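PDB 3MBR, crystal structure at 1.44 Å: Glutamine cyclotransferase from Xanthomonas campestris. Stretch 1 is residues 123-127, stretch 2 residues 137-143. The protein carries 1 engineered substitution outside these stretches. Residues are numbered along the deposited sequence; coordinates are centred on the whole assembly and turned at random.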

ATOM      1  N   THR A 123      -4.732  -3.496 -12.755  1.00 32.78           N
ATOM      2  CA  THR A 123      -6.020  -3.350 -13.476  1.00 34.88           C
ATOM      3  C   THR A 123      -7.073  -2.732 -12.549  1.00 34.83           C
ATOM      4  O   THR A 123      -6.752  -2.446 -11.380  1.00 33.54           O
ATOM      5  CB  THR A 123      -6.568  -4.695 -14.050  1.00 35.89           C
ATOM      6  OG1 THR A 123      -7.112  -5.452 -12.967  1.00 35.21           O
ATOM      7  CG2 THR A 123      -5.469  -5.539 -14.759  1.00 37.38           C
ATOM      8  N   ALA A 124      -8.309  -2.540 -13.016  1.00 34.91           N
ATOM      9  CA  ALA A 124      -9.409  -1.938 -12.223  1.00 34.34           C
ATOM     10  C   ALA A 124     -10.127  -2.990 -11.374  1.00 33.52           C
ATOM     11  O   ALA A 124     -11.061  -2.682 -10.635  1.00 35.28           O
ATOM     12  CB  ALA A 124     -10.415  -1.130 -13.106  1.00 36.25           C
ATOM     13  N   VAL A 125      -9.688  -4.237 -11.512  1.00 33.61           N
ATOM     14  CA  VAL A 125     -10.389  -5.312 -10.751  1.00 32.85           C
ATOM     15  C   VAL A 125      -9.493  -5.711  -9.549  1.00 32.07           C
ATOM     16  O   VAL A 125      -8.405  -6.325  -9.748  1.00 31.40           O
ATOM     17  CB  VAL A 125     -10.621  -6.507 -11.656  1.00 35.73           C
ATOM     18  CG1 VAL A 125     -11.218  -7.666 -10.874  1.00 35.61           C
ATOM     19  CG2 VAL A 125     -11.505  -6.088 -12.789  1.00 37.21           C
ATOM     20  N   ILE A 126      -9.900  -5.335  -8.343  1.00 29.01           N
ATOM     21  CA  ILE A 126      -9.223  -5.806  -7.116  1.00 28.57           C
ATOM     22  C   ILE A 126      -9.698  -7.238  -6.754  1.00 30.71           C
ATOM     23  O   ILE A 126     -10.916  -7.534  -6.711  1.00 31.47           O
ATOM     24  CB  ILE A 126      -9.616  -4.892  -5.963  1.00 27.57           C
ATOM     25  CG1 ILE A 126      -9.162  -3.442  -6.196  1.00 30.85           C
ATOM     26  CG2 ILE A 126      -9.134  -5.408  -4.594  1.00 27.57           C
ATOM     27  CD1 ILE A 126      -9.667  -2.561  -5.263  1.00 35.05           C
ATOM     28  N   ARG A 127      -8.717  -8.095  -6.509  1.00 27.96           N
ATOM     29  CA  ARG A 127      -8.981  -9.509  -6.149  1.00 29.12           C
ATOM     30  C   ARG A 127      -9.167  -9.619  -4.629  1.00 28.32           C
ATOM     31  O   ARG A 127      -8.384  -9.102  -3.829  1.00 27.62           O
ATOM     32  CB  ARG A 127      -7.836 -10.388  -6.605  1.00 29.35           C
ATOM     33  CG  ARG A 127      -7.350 -10.187  -8.080  1.00 32.53           C
ATOM     34  CD  ARG A 127      -6.092 -11.039  -8.392  1.00 33.38           C
ATOM     35  NE  ARG A 127      -5.458 -10.763  -9.697  1.00 35.30           N
ATOM     36  CZ  ARG A 127      -4.365 -11.355 -10.212  1.00 36.38           C
ATOM     37  NH1 ARG A 127      -3.748 -12.389  -9.623  1.00 33.25           N
ATOM     38  NH2 ARG A 127      -3.881 -10.931 -11.408  1.00 37.86           N
ATOM     39  N   VAL A 137     -11.388 -15.549  -3.968  1.00 34.12           N
ATOM     40  CA  VAL A 137     -12.790 -15.854  -3.624  1.00 38.14           C
ATOM     41  C   VAL A 137     -13.789 -14.774  -4.038  1.00 38.41           C
ATOM     42  O   VAL A 137     -15.000 -14.959  -3.953  1.00 43.02           O
ATOM     43  CB  VAL A 137     -12.943 -16.206  -2.107  1.00 37.04           C
ATOM     44  CG1 VAL A 137     -12.086 -17.450  -1.776  1.00 36.43           C
ATOM     45  CG2 VAL A 137     -12.524 -15.064  -1.219  1.00 35.29           C
ATOM     46  N   GLY A 138     -13.303 -13.687  -4.603  1.00 39.10           N
ATOM     47  CA  GLY A 138     -14.210 -12.625  -5.019  1.00 39.77           C
ATOM     48  C   GLY A 138     -13.435 -11.517  -5.693  1.00 37.91           C
ATOM     49  O   GLY A 138     -12.255 -11.663  -5.950  1.00 36.99           O
ATOM     50  N   SER A 139     -14.168 -10.484  -6.119  1.00 39.36           N
ATOM     51  CA  SER A 139     -13.507  -9.287  -6.646  1.00 39.47           C
ATOM     52  C   SER A 139     -14.341  -8.042  -6.480  1.00 40.92           C
ATOM     53  O   SER A 139     -15.521  -8.098  -6.141  1.00 41.95           O
ATOM     54  CB  SER A 139     -13.143  -9.501  -8.106  1.00 40.91           C
ATOM     55  OG  SER A 139     -14.287  -9.803  -8.862  1.00 45.54           O
ATOM     56  N   ILE A 140     -13.697  -6.913  -6.716  1.00 38.93           N
ATOM     57  CA  ILE A 140     -14.351  -5.615  -6.688  1.00 40.08           C
ATOM     58  C   ILE A 140     -13.881  -4.906  -7.946  1.00 36.76           C
ATOM     59  O   ILE A 140     -12.647  -4.677  -8.139  1.00 36.78           O
ATOM     60  CB  ILE A 140     -13.916  -4.746  -5.464  1.00 38.42           C
ATOM     61  CG1 ILE A 140     -14.407  -5.366  -4.130  1.00 40.60           C
ATOM     62  CG2 ILE A 140     -14.474  -3.296  -5.594  1.00 39.49           C
ATOM     63  CD1 ILE A 140     -13.622  -4.882  -2.902  1.00 40.76           C
ATOM     64  N   LYS A 141     -14.843  -4.507  -8.793  1.00 37.45           N
ATOM     65  CA  LYS A 141     -14.508  -3.668  -9.933  1.00 37.82           C
ATOM     66  C   LYS A 141     -14.644  -2.226  -9.507  1.00 34.14           C
ATOM     67  O   LYS A 141     -15.703  -1.804  -9.090  1.00 37.30           O
ATOM     68  CB  LYS A 141     -15.463  -3.934 -11.088  0.50 39.28           C
ATOM     69  CG  LYS A 141     -14.895  -3.470 -12.406  0.50 45.79           C
ATOM     70  CD  LYS A 141     -14.953  -1.950 -12.657  1.00 53.94           C
ATOM     71  CE  LYS A 141     -14.912  -1.679 -14.183  1.00 62.66           C
ATOM     72  NZ  LYS A 141     -13.599  -2.144 -14.777  1.00 64.23           N
ATOM     73  N   VAL A 142     -13.521  -1.503  -9.540  1.00 33.96           N
ATOM     74  CA  VAL A 142     -13.493  -0.147  -9.050  1.00 32.34           C
ATOM     75  C   VAL A 142     -13.849   0.822 -10.178  1.00 34.08           C
ATOM     76  O   VAL A 142     -13.293   0.788 -11.255  1.00 34.63           O
ATOM     77  CB  VAL A 142     -12.125   0.171  -8.503  1.00 32.00           C
ATOM     78  CG1 VAL A 142     -12.140   1.545  -7.857  1.00 32.12           C
ATOM     79  CG2 VAL A 142     -11.743  -0.897  -7.460  1.00 31.61           C
ATOM     80  N   THR A 143     -14.765   1.691  -9.868  1.00 32.72           N
ATOM     81  CA  THR A 143     -15.131   2.789 -10.826  1.00 33.92           C
ATOM     82  C   THR A 143     -15.187   4.155 -10.183  1.00 35.46           C
ATOM     83  O   THR A 143     -15.474   4.279  -8.989  1.00 34.64           O
ATOM     84  CB  THR A 143     -16.467   2.528 -11.568  1.00 36.31           C
ATOM     85  OG1 THR A 143     -17.556   2.354 -10.618  1.00 36.38           O
ATOM     86  CG2 THR A 143     -16.318   1.264 -12.499  1.00 38.38           C
TER

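The two stretches pair as neighbouring antiparallel strands, residues 125-127 against 137-141, with their N-to-C directions at 152° and 381 Å² of surface buried between them. Ile 126 lies at the centre of the contact and has the largest area covered by the other stretch. Its backbone forms a hydrogen-bonded pair with Ile 140: the amide N of Ile 126 donates to O of Ile 140, and N of Ile 140 donates back to O of Ile 126, both at 2.8 Å. In this register, Val 125 faces Lys 141 and Arg 127 faces Ser 139 as non-hydrogen-bonded pairs on either side of it. The same carbonyls also receive CA-H...O contacts, from CA of Val 125 to O of Ile 140 at 3.5 Å and from CA of Ser 139 to O of Ile 126 at 3.1 Å.

The side chains of Ile 126 and Ile 140 share one face of the sheet, their CB atoms 4.3 Å apart. With chi1 m and chi2 t, Ile 126 carries CD1 to within 3.5 Å of CG2 of Val 142, a close apolar contact among buried residues.

Ala 124, also buried, extends the pairing beyond the strand. Its O accepts a hydrogen bond from N of Val 142 at 2.9 Å, with an N-H...O angle of 180°, so the backbone connection continues into the loop. The small side chain of Ala 124 points toward the other stretch, and CB of Ala 124 lies 3.7 Å from NZ of Lys 141, a van der Waals contact with the end of the long lysine chain.

On the face bearing Val 125, Ser 139 and Lys 141, CG1 of Val 125 lies 3.8 Å from CB of Ser 139, and CG2 of Val 125 lies 4.3 Å from CG of Lys 141.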